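Local coordinates for packaging protein UL32 (Human herpesvirus 8 type M, PDB 6XF9), which forms a pentameric ring required for herpesviral genome packaging and probably helps bring new capsids to nuclear replication compartments, at residues Glu444-Ala447 with Gln448-His452. Numbering follows the deposited sequence.
With ZN (zinc ion), chain Q.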
ATOM      1  N   GLU D 444       6.618   0.554  17.586  1.00 53.70           N
ATOM      2  CA  GLU D 444       5.966   1.305  18.667  1.00 53.75           C
ATOM      3  C   GLU D 444       6.777   1.240  19.961  1.00 53.45           C
ATOM      4  O   GLU D 444       6.827   2.207  20.723  1.00 53.52           O
ATOM      5  CB  GLU D 444       4.546   0.787  18.898  1.00 54.07           C
ATOM      6  CG  GLU D 444       3.751   1.560  19.940  1.00 54.40           C
ATOM      7  CD  GLU D 444       3.553   3.036  19.602  1.00 54.82           C
ATOM      8  OE1 GLU D 444       3.625   3.385  18.405  1.00 54.98           O
ATOM      9  OE2 GLU D 444       3.287   3.846  20.531  1.00 55.10           O
ATOM     10  N   LEU D 445       7.384   0.093  20.247  1.00 40.25           N
ATOM     11  CA  LEU D 445       8.198  -0.033  21.447  1.00 39.93           C
ATOM     12  C   LEU D 445       9.432   0.846  21.381  1.00 40.14           C
ATOM     13  O   LEU D 445       9.860   1.406  22.395  1.00 40.42           O
ATOM     14  CB  LEU D 445       8.589  -1.491  21.642  1.00 40.27           C
ATOM     15  CG  LEU D 445       9.632  -1.759  22.718  1.00 40.39           C
ATOM     16  CD1 LEU D 445       9.200  -1.204  24.077  1.00 40.12           C
ATOM     17  CD2 LEU D 445       9.793  -3.244  22.795  1.00 40.74           C
ATOM     18  N   THR D 446      10.063   0.942  20.217  1.00 44.07           N
ATOM     19  CA  THR D 446      11.208   1.842  20.104  1.00 44.42           C
ATOM     20  C   THR D 446      10.800   3.287  20.339  1.00 44.54           C
ATOM     21  O   THR D 446      11.514   4.039  21.012  1.00 45.15           O
ATOM     22  CB  THR D 446      11.865   1.686  18.747  1.00 44.60           C
ATOM     23  OG1 THR D 446      12.211   0.310  18.563  1.00 44.85           O
ATOM     24  CG2 THR D 446      13.122   2.495  18.710  1.00 45.57           C
ATOM     25  N   ALA D 447       9.658   3.701  19.780  1.00 42.39           N
ATOM     26  CA  ALA D 447       9.185   5.070  19.971  1.00 42.55           C
ATOM     27  C   ALA D 447       8.951   5.363  21.442  1.00 42.82           C
ATOM     28  O   ALA D 447       9.362   6.409  21.950  1.00 43.48           O
ATOM     29  CB  ALA D 447       7.914   5.317  19.167  1.00 42.36           C
ATOM     30  N   GLN D 448       8.288   4.445  22.155  1.00 47.91           N
ATOM     31  CA  GLN D 448       8.022   4.689  23.569  1.00 47.80           C
ATOM     32  C   GLN D 448       9.299   4.650  24.393  1.00 48.04           C
ATOM     33  O   GLN D 448       9.479   5.468  25.301  1.00 48.71           O
ATOM     34  CB  GLN D 448       7.039   3.664  24.089  1.00 47.46           C
ATOM     35  CG  GLN D 448       5.744   3.675  23.348  1.00 47.68           C
ATOM     36  CD  GLN D 448       4.859   4.816  23.756  1.00 48.19           C
ATOM     37  OE1 GLN D 448       5.227   5.646  24.595  1.00 48.43           O
ATOM     38  NE2 GLN D 448       3.664   4.852  23.180  1.00 48.78           N
ATOM     39  N   LEU D 449      10.217   3.738  24.080  1.00 37.75           N
ATOM     40  CA  LEU D 449      11.485   3.719  24.806  1.00 38.37           C
ATOM     41  C   LEU D 449      12.162   5.083  24.783  1.00 39.38           C
ATOM     42  O   LEU D 449      12.691   5.533  25.803  1.00 40.20           O
ATOM     43  CB  LEU D 449      12.419   2.654  24.231  1.00 38.53           C
ATOM     44  CG  LEU D 449      12.045   1.253  24.666  1.00 37.89           C
ATOM     45  CD1 LEU D 449      13.114   0.309  24.217  1.00 38.54           C
ATOM     46  CD2 LEU D 449      11.945   1.263  26.162  1.00 37.90           C
ATOM     47  N   LYS D 450      12.163   5.758  23.625  1.00 58.71           N
ATOM     48  CA  LYS D 450      12.830   7.064  23.550  1.00 59.91           C
ATOM     49  C   LYS D 450      12.023   8.117  24.295  1.00 60.26           C
ATOM     50  O   LYS D 450      12.584   8.976  24.989  1.00 61.47           O
ATOM     51  CB  LYS D 450      13.039   7.475  22.091  1.00 59.88           C
ATOM     52  CG  LYS D 450      13.915   6.479  21.327  1.00 60.27           C
ATOM     53  CD  LYS D 450      14.232   6.904  19.887  1.00 60.74           C
ATOM     54  CE  LYS D 450      14.881   5.755  19.080  1.00 60.68           C
ATOM     55  NZ  LYS D 450      16.200   5.260  19.610  1.00 62.04           N
ATOM     56  N   ARG D 451      10.696   8.055  24.155  1.00 49.79           N
ATOM     57  CA  ARG D 451       9.799   8.990  24.820  1.00 49.97           C
ATOM     58  C   ARG D 451       9.897   8.901  26.340  1.00 50.33           C
ATOM     59  O   ARG D 451       9.612   9.881  27.036  1.00 51.27           O
ATOM     60  CB  ARG D 451       8.383   8.712  24.326  1.00 49.29           C
ATOM     61  CG  ARG D 451       7.395   9.754  24.662  1.00 50.13           C
ATOM     62  CD  ARG D 451       6.161   9.570  23.832  1.00 49.76           C
ATOM     63  NE  ARG D 451       5.019  10.166  24.501  1.00 50.56           N
ATOM     64  CZ  ARG D 451       4.111   9.443  25.147  1.00 50.60           C
ATOM     65  NH1 ARG D 451       4.262   8.115  25.187  1.00 49.58           N
ATOM     66  NH2 ARG D 451       3.074  10.041  25.756  1.00 51.55           N
ATOM     67  N   HIS D 452      10.287   7.745  26.879  1.00 49.06           N
ATOM     68  CA  HIS D 452      10.421   7.557  28.321  1.00 49.19           C
ATOM     69  C   HIS D 452      11.869   7.634  28.779  1.00 50.40           C
ATOM     70  O   HIS D 452      12.167   7.243  29.914  1.00 50.53           O
ATOM     71  CB  HIS D 452       9.822   6.223  28.751  1.00 47.86           C
ATOM     72  CG  HIS D 452       8.336   6.172  28.622  1.00 47.36           C
ATOM     73  ND1 HIS D 452       7.703   5.855  27.442  1.00 47.02           N
ATOM     74  CD2 HIS D 452       7.352   6.419  29.519  1.00 47.64           C
ATOM     75  CE1 HIS D 452       6.395   5.912  27.616  1.00 47.04           C
ATOM     76  NE2 HIS D 452       6.156   6.250  28.868  1.00 47.42           N
TER
HETATM   77 ZN    ZN Q 503       4.459   6.281  30.020  1.00 50.77          ZN
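Q448 reaches back one turn to E444 near the C-terminal end of helix 435-451, and its side chain is worth following outward. CB sits against the backbone oxygen of E444; CG comes closer still, 3.2 Å from that same E444 O, which also accepts the helical bond from Q448 N. A bend at chi2 (-77°) then carries the amide over to the carboxylate. There Q448 NE2 donates to E444 OE2 at 2.9 Å, meeting it nearly along the C-O axis, although the N-H is bent to 142° and the two flat groups are turned 68° apart. The other amide atom, Q448 OE1, takes a weak bond from R451 NH1 at 2.7 Å, in the guanidinium plane. L421 of helix 416-430 packs against both E444 and Q448.

On the inner side of the helix, L445 CD1 rests 3.8 Å from L449 CG, with F425 and L454 extending the apolar patch.

The backbone of Q448 works as well. Its O accepts from H452 N and, at 2.8 Å, from H452 ND1, which leaves H452 NE2 to bind zinc at 2.0 Å beside C191, C192 and C415. The ND1 bond and the zinc bond together set the ring's rotation, and Q448 O is a second-shell acceptor that positions the first-shell H452 and probably makes the imidazole a somewhat stronger donor to the metal.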